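Local atomic coordinates of isomaltodextranase (Arthrobacter globiformis, PDB entry 5AWQ), a protein that hydrolyses (1->6)-alpha-D-glucosidic linkages in polysaccharides, releasing successive isomaltose units from the non-reducing ends of the chains. Residues Y75-T80 and G194-R199; C79-I84 and G122-P127; V130-V135 and G166-W171; D240-L245 and N260-R265. All coordinates share one frame; numbering follows the deposited sequence.

Interaction 1: residues Y75-T80 and G194-R199; sequences YDIACT and GVPYLR
Ile77, Cys79 and Tyr197 account for most of the buried surface here, reaching across a gap of two strand spacings. The tip of Ile77, CD1, packs on Pro196 CG at 3.9 Å, the two side chains sliding past each other in opposite directions. With its sulfur swung anti to the backbone N (chi1 -170°), Cys79 places SG 4.2 Å from Tyr197 CD2, meeting the ring obliquely, and 3.7 Å from Arg199 CD. Arg199 bends over Tyr197, its CG 3.4 Å above one face of the ring, and NE returns a 2.9 Å bond to Tyr197 OH within the guanidinium plane. Beyond this, NH2 reaches Thr80 O through one water and NH1 pairs with Asp314. Were Arg199 a leucine, Asp314 would probably be left without its counter-charge and the water-bridged link to Thr80 lost. Strands 77-79 and 197-200 flank strand 120-124, and these inward side chains fill the core of a (beta/alpha)8 barrel, characteristic of the catalytic domain of glycosyl hydrolase family 27.

Interaction 2: residues C79-I84 and G122-P127; sequences CTDGWI and GVYYNP. With GLC (alpha-D-glucopyranose), chain B; GLC (alpha-D-glucopyranose), chain C.
The ring of Tyr124 lies flat against the peptide joining Asp81 to Gly82: Gly82 N sits 3.6 Å above the ring centre, and Asp81 C above the same face nearer the rim. The Asp81 carboxylate is turned 40° from the ring, bringing OD1 to 3.6 Å from Tyr124 CD2. Its OD2 accepts from Gly82 N, which comes from above the carboxylate plane, and from O4 of the chain C glucose at 2.8 Å. Thr80 OG1, between its backbone N and carbonyl carbon (chi1 61°), takes an almost straight bond (174°) from Tyr124 N and donates to a water that also bonds Asp81 O and Tyr124 O. Ile84 CG1 stands 3.9 Å from Tyr125 CE1. Trp83 N donates to O5 and Ile84 N to O6 of the chain B glucose, both at 2.9 Å, while the Trp83 indole offers one face to C1 of that sugar. Tyr124 OH bonds Asp201, probably the nucleophile. Polar grips on ring oxygen and hydroxyls thus join indole stacking, as in sugar-binding subsites.

Interaction 3: residues V130-V135 and G166-W171; sequences VHRAAV and GNQLYW
Gln168 O hangs over the centre of the His131 imidazole, 3.4 Å above its plane, while accepting a 2.8 Å bond from Arg132 N. Leu169 CD2 comes obliquely to His131 CD2 at 3.6 Å. Extended from CG to NE, Arg132 carries NH1 to Asn167 O at 2.7 Å, a bond lying in both the guanidinium and the carbonyl planes. Across the other face of the strand pair, Tyr170 packs CD2 against Val135 CG2 at 3.7 Å, its edge toward Arg132 CA and Val130 O. Val130 and Tyr170 form an antiparallel hydrogen-bonded pair. Behind these contacts, His131 is the N-cap of helix 132-135: ND1 accepts from Ala133 N in the ring plane, and NE2 bonds Glu85 O. With an alanine in place of His131, Ala133 N and Glu85 O would probably lose these mates and the helix start its side-chain cap. Arg132 NE pairs with Glu136. The antiparallel pair 129-131 and 169-171 runs straight into helix 132-135, with Trp171 stacked on Trp129 and Tyr170 meeting Phe159.

Interaction 4: residues D240-L245 and N260-R265; sequences DMEVSL and NGDLVR. With GLC (alpha-D-glucopyranose), chain C.
Strands 242-245 and 263-265 are adjacent parallel strands of the (beta/alpha)8 barrel, joined through helix 251-260 as a beta-alpha-beta unit, and they meet first where Val243 faces Asp262. Val243 O accepts from two donors, Asp262 N at 2.9 Å and Leu263 N at 3.1 Å. In return, Asp262 OD2 takes Val243 N at 2.9 Å from the anti side of its carboxylate, so a side chain stands in where a backbone acceptor would pair. Asp262 OD1 is gripped by Arg27 and Ser29, fixing the carboxylate's rotation. This aspartate is the probable proton donor by similarity. Regular pairing then continues: Leu245 N donates to Leu263 O, and Leu245 O receives Arg265 N. Leu263 CD1 rests 3.3 Å from Glu242 OE2 on the inward side; on the other, Leu245 CB meets Val264 CG1. A side chain on Gly261 would clash with Leu245 CD1. Bent at chi2 and chi3, Arg265 is held by Asp269, Asp316 and Asn267 O, and its NH1 donates in the guanidinium plane to O3 of the chain C glucose at 3.0 Å.

How the interactions relate
From the N terminus, segment 75-84 opens both interaction 1 and interaction 2, which share Cys79 and Thr80. Interaction 2 closes first, at 122-127, joining the loop after strand 77-79 to neighbouring strand 120-124. Interaction 3 then opens and closes a shorter excursion, 130-171, off the barrel; Leu169 packs on Ile84 and Tyr125 of interaction 2. Interaction 1 closes last, at 194-199, so its loop encloses both others without crossing either. Interaction 4 follows in series with a short loop of its own; Pro196 and Leu198 bond Glu242, passing the sheet from interaction 1 to interaction 4. Although interactions 2 and 4 do not touch, both hold the chain C glucose.

Interaction 1: residues Y75-T80 and G194-R199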
loop_
_atom_site.group_PDB
_atom_site.type_symbol
_atom_site.label_atom_id
_atom_site.label_comp_id
_atom_site.label_asym_id
_atom_site.label_seq_id
_atom_site.Cartn_x
_atom_site.Cartn_y
_atom_site.Cartn_z
ATOM N N TYR A 75 -5.682 -15.566 6.286
ATOM C CA TYR A 75 -4.575 -15.048 7.093
ATOM C C TYR A 75 -3.533 -16.158 7.170
ATOM O O TYR A 75 -3.429 -16.852 8.182
ATOM C CB TYR A 75 -5.039 -14.606 8.490
ATOM C CG TYR A 75 -6.066 -13.489 8.485
ATOM C CD1 TYR A 75 -7.430 -13.760 8.419
ATOM C CD2 TYR A 75 -5.675 -12.157 8.580
ATOM C CE1 TYR A 75 -8.363 -12.742 8.432
ATOM C CE2 TYR A 75 -6.604 -11.130 8.580
ATOM C CZ TYR A 75 -7.939 -11.430 8.521
ATOM O OH TYR A 75 -8.829 -10.398 8.554
ATOM N N ASP A 76 -2.782 -16.320 6.088
ATOM C CA ASP A 76 -1.942 -17.502 5.973
ATOM C C ASP A 76 -0.462 -17.194 5.925
ATOM O O ASP A 76 0.320 -18.034 5.538
ATOM C CB ASP A 76 -2.394 -18.345 4.791
ATOM C CG ASP A 76 -2.287 -17.628 3.495
ATOM O OD1 ASP A 76 -1.663 -16.549 3.455
ATOM O OD2 ASP A 76 -2.845 -18.137 2.494
ATOM N N ILE A 77 -0.076 -15.986 6.324
ATOM C CA ILE A 77 1.317 -15.656 6.612
ATOM C C ILE A 77 1.459 -15.423 8.116
ATOM O O ILE A 77 0.665 -14.702 8.685
ATOM C CB ILE A 77 1.730 -14.377 5.845
ATOM C CG1 ILE A 77 1.769 -14.604 4.333
ATOM C CG2 ILE A 77 3.082 -13.868 6.329
ATOM C CD1 ILE A 77 1.869 -13.343 3.504
ATOM N N ALA A 78 2.434 -16.071 8.755
ATOM C CA ALA A 78 2.829 -15.789 10.128
ATOM C C ALA A 78 4.130 -15.019 10.025
ATOM O O ALA A 78 5.102 -15.505 9.445
ATOM C CB ALA A 78 3.021 -17.065 10.942
ATOM N N CYS A 79 4.132 -13.794 10.546
ATOM C CA CYS A 79 5.229 -12.860 10.316
ATOM C C CYS A 79 5.900 -12.479 11.616
ATOM O O CYS A 79 5.243 -12.152 12.589
ATOM C CB CYS A 79 4.667 -11.615 9.644
ATOM S SG CYS A 79 5.901 -10.448 9.017
ATOM N N THR A 80 7.226 -12.523 11.631
ATOM C CA THR A 80 7.991 -12.037 12.765
ATOM C C THR A 80 8.052 -10.509 12.782
ATOM O O THR A 80 7.603 -9.854 11.838
ATOM C CB THR A 80 9.424 -12.625 12.787
ATOM O OG1 THR A 80 10.122 -12.223 11.602
ATOM C CG2 THR A 80 9.390 -14.131 12.861
ATOM N N GLY A 194 11.346 -19.180 0.993
ATOM C CA GLY A 194 9.907 -19.268 0.743
ATOM C C GLY A 194 9.121 -18.108 1.325
ATOM O O GLY A 194 7.903 -18.182 1.470
ATOM N N VAL A 195 9.814 -17.025 1.633
ATOM C CA VAL A 195 9.182 -15.866 2.258
ATOM C C VAL A 195 8.530 -14.978 1.206
ATOM O O VAL A 195 9.215 -14.499 0.316
ATOM C CB VAL A 195 10.235 -15.073 3.035
ATOM C CG1 VAL A 195 9.657 -13.777 3.584
ATOM C CG2 VAL A 195 10.800 -15.927 4.151
ATOM N N PRO A 196 7.199 -14.747 1.295
ATOM C CA PRO A 196 6.564 -13.890 0.320
ATOM C C PRO A 196 6.500 -12.407 0.699
ATOM O O PRO A 196 6.086 -11.586 -0.101
ATOM C CB PRO A 196 5.138 -14.444 0.269
ATOM C CG PRO A 196 4.884 -14.905 1.651
ATOM C CD PRO A 196 6.204 -15.460 2.122
ATOM N N TYR A 197 6.930 -12.092 1.915
ATOM C CA TYR A 197 6.735 -10.774 2.488
ATOM C C TYR A 197 7.915 -10.456 3.403
ATOM O O TYR A 197 8.145 -11.151 4.395
ATOM C CB TYR A 197 5.437 -10.815 3.295
ATOM C CG TYR A 197 4.951 -9.505 3.869
ATOM C CD1 TYR A 197 4.928 -8.347 3.122
ATOM C CD2 TYR A 197 4.513 -9.451 5.155
ATOM C CE1 TYR A 197 4.476 -7.145 3.669
ATOM C CE2 TYR A 197 4.054 -8.277 5.708
ATOM C CZ TYR A 197 4.023 -7.142 4.973
ATOM O OH TYR A 197 3.571 -5.988 5.599
ATOM N N LEU A 198 8.636 -9.394 3.075
ATOM C CA LEU A 198 9.800 -8.971 3.858
ATOM C C LEU A 198 9.537 -7.553 4.365
ATOM O O LEU A 198 9.309 -6.637 3.573
ATOM C CB LEU A 198 11.076 -9.004 2.995
ATOM C CG LEU A 198 12.387 -8.633 3.710
ATOM C CD1 LEU A 198 12.753 -9.623 4.803
ATOM C CD2 LEU A 198 13.523 -8.488 2.718
ATOM N N ARG A 199 9.595 -7.391 5.683
ATOM C CA ARG A 199 9.289 -6.130 6.337
ATOM C C ARG A 199 10.577 -5.497 6.822
ATOM O O ARG A 199 11.222 -6.001 7.723
ATOM C CB ARG A 199 8.309 -6.360 7.473
ATOM C CG ARG A 199 7.016 -6.988 6.985
ATOM C CD ARG A 199 5.916 -6.924 8.003
ATOM N NE ARG A 199 5.234 -5.654 7.908
ATOM C CZ ARG A 199 5.308 -4.685 8.821
ATOM N NH1 ARG A 199 4.654 -3.573 8.619
ATOM N NH2 ARG A 199 6.038 -4.832 9.900
HETATM O O HOH W 1 6.771 -7.173 11.371
#

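Interaction 2: residues C79-I84 and G122-P127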
loop_
_atom_site.group_PDB
_atom_site.type_symbol
_atom_site.label_atom_id
_atom_site.label_comp_id
_atom_site.label_asym_id
_atom_site.label_seq_id
_atom_site.Cartn_x
_atom_site.Cartn_y
_atom_site.Cartn_z
ATOM N N CYS A 79 4.132 -13.794 10.546
ATOM C CA CYS A 79 5.229 -12.860 10.316
ATOM C C CYS A 79 5.900 -12.479 11.616
ATOM O O CYS A 79 5.243 -12.152 12.589
ATOM C CB CYS A 79 4.667 -11.615 9.644
ATOM S SG CYS A 79 5.901 -10.448 9.017
ATOM N N THR A 80 7.226 -12.523 11.631
ATOM C CA THR A 80 7.991 -12.037 12.765
ATOM C C THR A 80 8.052 -10.509 12.782
ATOM O O THR A 80 7.603 -9.854 11.838
ATOM C CB THR A 80 9.424 -12.625 12.787
ATOM O OG1 THR A 80 10.122 -12.223 11.602
ATOM C CG2 THR A 80 9.390 -14.131 12.861
ATOM N N ASP A 81 8.601 -9.944 13.857
ATOM C CA ASP A 81 8.773 -8.506 13.998
ATOM C C ASP A 81 10.157 -8.255 14.610
ATOM O O ASP A 81 11.096 -9.026 14.339
ATOM C CB ASP A 81 7.595 -7.890 14.789
ATOM C CG ASP A 81 7.499 -6.391 14.624
ATOM O OD1 ASP A 81 6.987 -5.937 13.572
ATOM O OD2 ASP A 81 7.958 -5.668 15.527
ATOM N N GLY A 82 10.306 -7.186 15.382
ATOM C CA GLY A 82 11.582 -6.802 15.945
ATOM C C GLY A 82 12.063 -7.628 17.117
ATOM O O GLY A 82 11.794 -8.829 17.206
ATOM N N TRP A 83 12.821 -6.963 17.990
ATOM C CA TRP A 83 13.506 -7.619 19.093
ATOM C C TRP A 83 14.443 -8.682 18.509
ATOM O O TRP A 83 14.503 -9.804 19.003
ATOM C CB TRP A 83 12.508 -8.184 20.130
ATOM C CG TRP A 83 11.736 -7.104 20.795
ATOM C CD1 TRP A 83 12.058 -6.471 21.965
ATOM C CD2 TRP A 83 10.551 -6.453 20.304
ATOM N NE1 TRP A 83 11.134 -5.498 22.247
ATOM C CE2 TRP A 83 10.204 -5.459 21.239
ATOM C CE3 TRP A 83 9.748 -6.618 19.171
ATOM C CZ2 TRP A 83 9.102 -4.624 21.061
ATOM C CZ3 TRP A 83 8.660 -5.788 19.002
ATOM C CH2 TRP A 83 8.335 -4.821 19.939
ATOM N N ILE A 84 15.182 -8.301 17.465
ATOM C CA ILE A 84 16.109 -9.206 16.764
ATOM C C ILE A 84 17.588 -9.028 17.123
ATOM O O ILE A 84 18.456 -9.682 16.542
ATOM C CB ILE A 84 15.904 -9.195 15.216
ATOM C CG1 ILE A 84 15.875 -7.769 14.611
ATOM C CG2 ILE A 84 14.639 -9.954 14.841
ATOM C CD1 ILE A 84 17.116 -6.940 14.816
ATOM N N GLY A 122 6.485 -14.972 7.027
ATOM C CA GLY A 122 6.835 -13.576 6.812
ATOM C C GLY A 122 7.983 -13.203 7.715
ATOM O O GLY A 122 8.019 -13.610 8.869
ATOM N N VAL A 123 8.908 -12.393 7.204
ATOM C CA VAL A 123 10.093 -12.039 7.980
ATOM C C VAL A 123 10.264 -10.534 8.102
ATOM O O VAL A 123 10.206 -9.815 7.113
ATOM C CB VAL A 123 11.376 -12.663 7.383
ATOM C CG1 VAL A 123 12.631 -12.102 8.041
ATOM C CG2 VAL A 123 11.327 -14.172 7.545
ATOM N N TYR A 124 10.534 -10.094 9.327
ATOM C CA TYR A 124 10.990 -8.731 9.604
ATOM C C TYR A 124 12.516 -8.766 9.678
ATOM O O TYR A 124 13.102 -9.375 10.575
ATOM C CB TYR A 124 10.385 -8.270 10.935
ATOM C CG TYR A 124 10.846 -6.952 11.533
ATOM C CD1 TYR A 124 12.068 -6.843 12.200
ATOM C CD2 TYR A 124 9.999 -5.834 11.523
ATOM C CE1 TYR A 124 12.450 -5.660 12.799
ATOM C CE2 TYR A 124 10.385 -4.648 12.133
ATOM C CZ TYR A 124 11.600 -4.575 12.775
ATOM O OH TYR A 124 11.993 -3.406 13.395
ATOM N N TYR A 125 13.165 -8.120 8.722
ATOM C CA TYR A 125 14.610 -7.878 8.823
ATOM C C TYR A 125 15.025 -6.790 7.857
ATOM O O TYR A 125 14.378 -6.591 6.826
ATOM C CB TYR A 125 15.448 -9.158 8.600
ATOM C CG TYR A 125 16.733 -9.116 9.405
ATOM C CD1 TYR A 125 16.705 -9.323 10.765
ATOM C CD2 TYR A 125 17.967 -8.813 8.809
ATOM C CE1 TYR A 125 17.849 -9.252 11.528
ATOM C CE2 TYR A 125 19.128 -8.738 9.569
ATOM C CZ TYR A 125 19.064 -8.961 10.926
ATOM O OH TYR A 125 20.216 -8.889 11.685
ATOM N N ASN A 126 16.114 -6.095 8.183
ATOM C CA ASN A 126 16.681 -5.070 7.338
ATOM C C ASN A 126 18.025 -5.592 6.835
ATOM O O ASN A 126 18.934 -5.865 7.628
ATOM C CB ASN A 126 16.837 -3.759 8.123
ATOM C CG ASN A 126 17.318 -2.625 7.254
ATOM O OD1 ASN A 126 18.082 -2.834 6.298
ATOM N ND2 ASN A 126 16.883 -1.406 7.567
ATOM N N PRO A 127 18.149 -5.783 5.514
ATOM C CA PRO A 127 19.370 -6.370 4.961
ATOM C C PRO A 127 20.584 -5.438 4.984
ATOM O O PRO A 127 21.659 -5.826 4.523
ATOM C CB PRO A 127 18.965 -6.727 3.544
ATOM C CG PRO A 127 17.938 -5.705 3.177
ATOM C CD PRO A 127 17.196 -5.391 4.462
HETATM C C1 GLC B . 11.817 -3.420 18.574
HETATM C C2 GLC B . 12.454 -2.871 19.847
HETATM C C3 GLC B . 13.716 -2.068 19.571
HETATM C C4 GLC B . 14.659 -2.911 18.718
HETATM C C5 GLC B . 13.916 -3.324 17.453
HETATM C C6 GLC B . 14.751 -4.196 16.512
HETATM O O2 GLC B . 11.491 -2.076 20.544
HETATM O O3 GLC B . 14.334 -1.689 20.794
HETATM O O4 GLC B . 15.839 -2.208 18.386
HETATM O O5 GLC B . 12.780 -4.104 17.796
HETATM O O6 GLC B . 15.168 -5.408 17.124
HETATM C C1 GLC C . 9.823 0.476 15.217
HETATM C C2 GLC C . 8.647 0.184 14.298
HETATM C C3 GLC C . 7.667 -0.821 14.896
HETATM C C4 GLC C . 8.412 -2.077 15.343
HETATM C C5 GLC C . 9.526 -1.642 16.298
HETATM C C6 GLC C . 10.381 -2.809 16.792
HETATM O O2 GLC C . 7.995 1.414 14.008
HETATM O O3 GLC C . 6.625 -1.128 13.975
HETATM O O4 GLC C . 7.518 -2.967 16.000
HETATM O O5 GLC C . 10.412 -0.725 15.669
HETATM O O6 GLC C . 11.231 -2.344 17.840
HETATM O O HOH W 2 12.263 -10.944 12.596
HETATM O O HOH W 3 19.950 -9.907 14.192
#

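Interaction 3: residues V130-V135 and G166-W171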
loop_
_atom_site.group_PDB
_atom_site.type_symbol
_atom_site.label_atom_id
_atom_site.label_comp_id
_atom_site.label_asym_id
_atom_site.label_seq_id
_atom_site.Cartn_x
_atom_site.Cartn_y
_atom_site.Cartn_z
ATOM N N VAL A 130 24.146 -5.622 9.890
ATOM C CA VAL A 130 25.251 -6.574 9.930
ATOM C C VAL A 130 25.483 -6.881 11.400
ATOM O O VAL A 130 25.825 -5.969 12.171
ATOM C CB VAL A 130 26.530 -5.986 9.292
ATOM C CG1 VAL A 130 27.573 -7.069 9.178
ATOM C CG2 VAL A 130 26.276 -5.409 7.905
ATOM N N HIS A 131 25.293 -8.125 11.805
ATOM C CA HIS A 131 25.398 -8.433 13.231
ATOM C C HIS A 131 26.847 -8.376 13.688
ATOM O O HIS A 131 27.757 -8.841 12.999
ATOM C CB HIS A 131 24.781 -9.788 13.578
ATOM C CG HIS A 131 24.354 -9.884 15.000
ATOM N ND1 HIS A 131 25.245 -10.054 16.033
ATOM C CD2 HIS A 131 23.136 -9.751 15.572
ATOM C CE1 HIS A 131 24.590 -10.058 17.180
ATOM N NE2 HIS A 131 23.305 -9.886 16.924
ATOM N N ARG A 132 27.051 -7.819 14.873
ATOM C CA ARG A 132 28.384 -7.767 15.474
ATOM C C ARG A 132 29.052 -9.155 15.521
ATOM O O ARG A 132 30.252 -9.277 15.306
ATOM C CB ARG A 132 28.269 -7.181 16.878
ATOM C CG ARG A 132 29.568 -6.848 17.578
ATOM C CD ARG A 132 29.306 -6.747 19.077
ATOM N NE ARG A 132 30.473 -6.240 19.794
ATOM C CZ ARG A 132 30.570 -5.056 20.399
ATOM N NH1 ARG A 132 29.554 -4.203 20.434
ATOM N NH2 ARG A 132 31.704 -4.733 21.014
ATOM N N ALA A 133 28.289 -10.189 15.810
ATOM C CA ALA A 133 28.831 -11.553 15.878
ATOM C C ALA A 133 29.373 -12.008 14.515
ATOM O O ALA A 133 30.333 -12.774 14.446
ATOM C CB ALA A 133 27.776 -12.530 16.370
ATOM N N ALA A 134 28.748 -11.559 13.428
ATOM C CA ALA A 134 29.232 -11.926 12.106
ATOM C C ALA A 134 30.501 -11.154 11.789
ATOM O O ALA A 134 31.447 -11.713 11.237
ATOM C CB ALA A 134 28.158 -11.694 11.047
ATOM N N VAL A 135 30.538 -9.877 12.153
ATOM C CA VAL A 135 31.739 -9.054 11.996
ATOM C C VAL A 135 32.931 -9.644 12.753
ATOM O O VAL A 135 34.067 -9.644 12.247
ATOM C CB VAL A 135 31.455 -7.604 12.455
ATOM C CG1 VAL A 135 32.749 -6.819 12.614
ATOM C CG2 VAL A 135 30.534 -6.919 11.459
ATOM N N GLY A 166 22.676 1.106 21.517
ATOM C CA GLY A 166 22.750 -0.031 20.606
ATOM C C GLY A 166 24.188 -0.428 20.350
ATOM O O GLY A 166 25.025 0.425 20.077
ATOM N N ASN A 167 24.470 -1.722 20.476
ATOM C CA ASN A 167 25.809 -2.233 20.228
ATOM C C ASN A 167 25.859 -3.643 19.678
ATOM O O ASN A 167 26.911 -4.286 19.756
ATOM C CB ASN A 167 26.639 -2.162 21.523
ATOM C CG ASN A 167 26.091 -3.040 22.638
ATOM O OD1 ASN A 167 25.122 -3.781 22.476
ATOM N ND2 ASN A 167 26.729 -2.956 23.807
ATOM N N GLN A 168 24.757 -4.130 19.113
ATOM C CA GLN A 168 24.711 -5.501 18.592
ATOM C C GLN A 168 24.647 -5.586 17.065
ATOM O O GLN A 168 25.060 -6.597 16.492
ATOM C CB GLN A 168 23.544 -6.292 19.192
ATOM C CG GLN A 168 23.675 -6.567 20.688
ATOM C CD GLN A 168 24.935 -7.341 21.028
ATOM O OE1 GLN A 168 25.833 -6.817 21.696
ATOM N NE2 GLN A 168 25.022 -8.580 20.562
ATOM N N LEU A 169 24.113 -4.548 16.424
ATOM C CA LEU A 169 23.962 -4.479 14.973
ATOM C C LEU A 169 24.680 -3.271 14.421
ATOM O O LEU A 169 24.516 -2.158 14.920
ATOM C CB LEU A 169 22.481 -4.353 14.586
ATOM C CG LEU A 169 21.567 -5.479 15.081
ATOM C CD1 LEU A 169 20.114 -5.059 15.052
ATOM C CD2 LEU A 169 21.792 -6.721 14.251
ATOM N N TYR A 170 25.503 -3.499 13.408
ATOM C CA TYR A 170 26.070 -2.423 12.634
ATOM C C TYR A 170 25.115 -2.033 11.523
ATOM O O TYR A 170 24.348 -2.862 11.030
ATOM C CB TYR A 170 27.380 -2.860 11.970
ATOM C CG TYR A 170 28.569 -3.040 12.886
ATOM C CD1 TYR A 170 29.444 -1.983 13.122
ATOM C CD2 TYR A 170 28.844 -4.267 13.482
ATOM C CE1 TYR A 170 30.556 -2.133 13.942
ATOM C CE2 TYR A 170 29.960 -4.436 14.308
ATOM C CZ TYR A 170 30.803 -3.358 14.526
ATOM O OH TYR A 170 31.911 -3.506 15.343
ATOM N N TRP A 171 25.197 -0.787 11.100
ATOM C CA TRP A 171 24.713 -0.428 9.781
ATOM C C TRP A 171 25.786 -0.741 8.743
ATOM O O TRP A 171 26.945 -0.399 8.935
ATOM C CB TRP A 171 24.361 1.053 9.702
ATOM C CG TRP A 171 23.057 1.411 10.329
ATOM C CD1 TRP A 171 22.857 2.307 11.336
ATOM C CD2 TRP A 171 21.762 0.889 9.995
ATOM N NE1 TRP A 171 21.525 2.402 11.631
ATOM C CE2 TRP A 171 20.825 1.538 10.832
ATOM C CE3 TRP A 171 21.298 -0.038 9.059
ATOM C CZ2 TRP A 171 19.463 1.283 10.765
ATOM C CZ3 TRP A 171 19.936 -0.302 9.004
ATOM C CH2 TRP A 171 19.034 0.357 9.868
#

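Interaction 4: residues D240-L245 and N260-R265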
loop_
_atom_site.group_PDB
_atom_site.type_symbol
_atom_site.label_atom_id
_atom_site.label_comp_id
_atom_site.label_asym_id
_atom_site.label_seq_id
_atom_site.Cartn_x
_atom_site.Cartn_y
_atom_site.Cartn_z
ATOM N N ASP A 240 8.805 -11.920 -6.823
ATOM C CA ASP A 240 8.504 -13.062 -5.961
ATOM C C ASP A 240 8.202 -12.701 -4.511
ATOM O O ASP A 240 7.516 -13.463 -3.821
ATOM C CB ASP A 240 9.661 -14.085 -5.958
ATOM C CG ASP A 240 9.789 -14.831 -7.266
ATOM O OD1 ASP A 240 8.854 -14.824 -8.071
ATOM O OD2 ASP A 240 10.837 -15.459 -7.491
ATOM N N MET A 241 8.759 -11.589 -4.048
ATOM C CA MET A 241 8.670 -11.198 -2.637
ATOM C C MET A 241 8.263 -9.734 -2.521
ATOM O O MET A 241 8.773 -8.858 -3.214
ATOM C CB MET A 241 9.999 -11.464 -1.921
ATOM C CG MET A 241 9.906 -11.365 -0.397
ATOM S SD MET A 241 11.387 -12.015 0.414
ATOM C CE MET A 241 12.449 -10.660 -0.060
ATOM N N GLU A 242 7.274 -9.511 -1.650
ATOM C CA GLU A 242 6.696 -8.223 -1.419
ATOM C C GLU A 242 7.555 -7.437 -0.430
ATOM O O GLU A 242 7.988 -7.970 0.589
ATOM C CB GLU A 242 5.272 -8.419 -0.892
ATOM C CG GLU A 242 4.426 -7.152 -0.856
ATOM C CD GLU A 242 2.946 -7.430 -0.722
ATOM O OE1 GLU A 242 2.571 -8.422 -0.074
ATOM O OE2 GLU A 242 2.157 -6.630 -1.251
ATOM N N VAL A 243 7.785 -6.178 -0.753
ATOM C CA VAL A 243 8.715 -5.316 -0.023
ATOM C C VAL A 243 7.929 -4.285 0.789
ATOM O O VAL A 243 7.325 -3.375 0.240
ATOM C CB VAL A 243 9.667 -4.611 -0.996
ATOM C CG1 VAL A 243 10.579 -3.634 -0.273
ATOM C CG2 VAL A 243 10.506 -5.623 -1.769
ATOM N N SER A 244 7.962 -4.461 2.104
ATOM C CA SER A 244 7.327 -3.550 3.061
ATOM C C SER A 244 8.378 -2.636 3.665
ATOM O O SER A 244 9.386 -3.095 4.212
ATOM C CB SER A 244 6.636 -4.366 4.147
ATOM O OG SER A 244 6.496 -3.649 5.343
ATOM N N LEU A 245 8.161 -1.331 3.538
ATOM C CA LEU A 245 9.055 -0.327 4.111
ATOM C C LEU A 245 8.383 0.208 5.358
ATOM O O LEU A 245 7.324 0.853 5.293
ATOM C CB LEU A 245 9.344 0.765 3.098
ATOM C CG LEU A 245 10.004 0.290 1.791
ATOM C CD1 LEU A 245 10.171 1.441 0.823
ATOM C CD2 LEU A 245 11.340 -0.373 2.059
ATOM N N ASN A 260 10.772 1.952 -5.235
ATOM C CA ASN A 260 11.466 0.731 -4.813
ATOM C C ASN A 260 10.726 -0.251 -3.919
ATOM O O ASN A 260 11.225 -1.338 -3.651
ATOM C CB ASN A 260 12.788 1.106 -4.151
ATOM C CG ASN A 260 13.730 1.788 -5.109
ATOM O OD1 ASN A 260 13.956 3.007 -5.012
ATOM N ND2 ASN A 260 14.226 1.036 -6.073
ATOM N N GLY A 261 9.540 0.128 -3.445
ATOM C CA GLY A 261 8.823 -0.699 -2.488
ATOM C C GLY A 261 7.408 -1.006 -2.909
ATOM O O GLY A 261 6.901 -0.444 -3.886
ATOM N N ASP A 262 6.760 -1.896 -2.159
ATOM C CA ASP A 262 5.336 -2.192 -2.360
ATOM C C ASP A 262 4.435 -1.554 -1.308
ATOM O O ASP A 262 3.361 -1.086 -1.636
ATOM C CB ASP A 262 5.113 -3.704 -2.378
ATOM C CG ASP A 262 5.875 -4.379 -3.484
ATOM O OD1 ASP A 262 5.766 -3.903 -4.625
ATOM O OD2 ASP A 262 6.540 -5.393 -3.216
ATOM N N LEU A 263 4.861 -1.576 -0.049
ATOM C CA LEU A 263 4.090 -1.022 1.057
ATOM C C LEU A 263 4.901 0.004 1.825
ATOM O O LEU A 263 6.110 -0.142 1.956
ATOM C CB LEU A 263 3.713 -2.125 2.057
ATOM C CG LEU A 263 2.516 -3.028 1.789
ATOM C CD1 LEU A 263 2.755 -3.901 0.592
ATOM C CD2 LEU A 263 2.195 -3.852 3.031
ATOM N N VAL A 264 4.220 1.028 2.332
ATOM C CA VAL A 264 4.804 2.014 3.232
ATOM C C VAL A 264 3.922 2.193 4.468
ATOM O O VAL A 264 2.703 2.352 4.352
ATOM C CB VAL A 264 5.010 3.403 2.578
ATOM C CG1 VAL A 264 6.169 3.357 1.603
ATOM C CG2 VAL A 264 3.745 3.924 1.912
ATOM N N ARG A 265 4.530 2.147 5.648
ATOM C CA ARG A 265 3.829 2.531 6.873
ATOM C C ARG A 265 3.442 4.000 6.820
ATOM O O ARG A 265 4.268 4.853 6.462
ATOM C CB ARG A 265 4.690 2.262 8.101
ATOM C CG ARG A 265 4.545 0.851 8.669
ATOM C CD ARG A 265 3.344 0.698 9.600
ATOM N NE ARG A 265 3.503 1.614 10.720
ATOM C CZ ARG A 265 4.346 1.459 11.735
ATOM N NH1 ARG A 265 5.055 0.350 11.879
ATOM N NH2 ARG A 265 4.472 2.451 12.620
HETATM C C1 GLC C . 9.823 0.476 15.217
HETATM C C2 GLC C . 8.647 0.184 14.298
HETATM C C3 GLC C . 7.667 -0.821 14.896
HETATM C C4 GLC C . 8.412 -2.077 15.343
HETATM C C5 GLC C . 9.526 -1.642 16.298
HETATM C C6 GLC C . 10.381 -2.809 16.792
HETATM O O2 GLC C . 7.995 1.414 14.008
HETATM O O3 GLC C . 6.625 -1.128 13.975
HETATM O O4 GLC C . 7.518 -2.967 16.000
HETATM O O5 GLC C . 10.412 -0.725 15.669
HETATM O O6 GLC C . 11.231 -2.344 17.840
#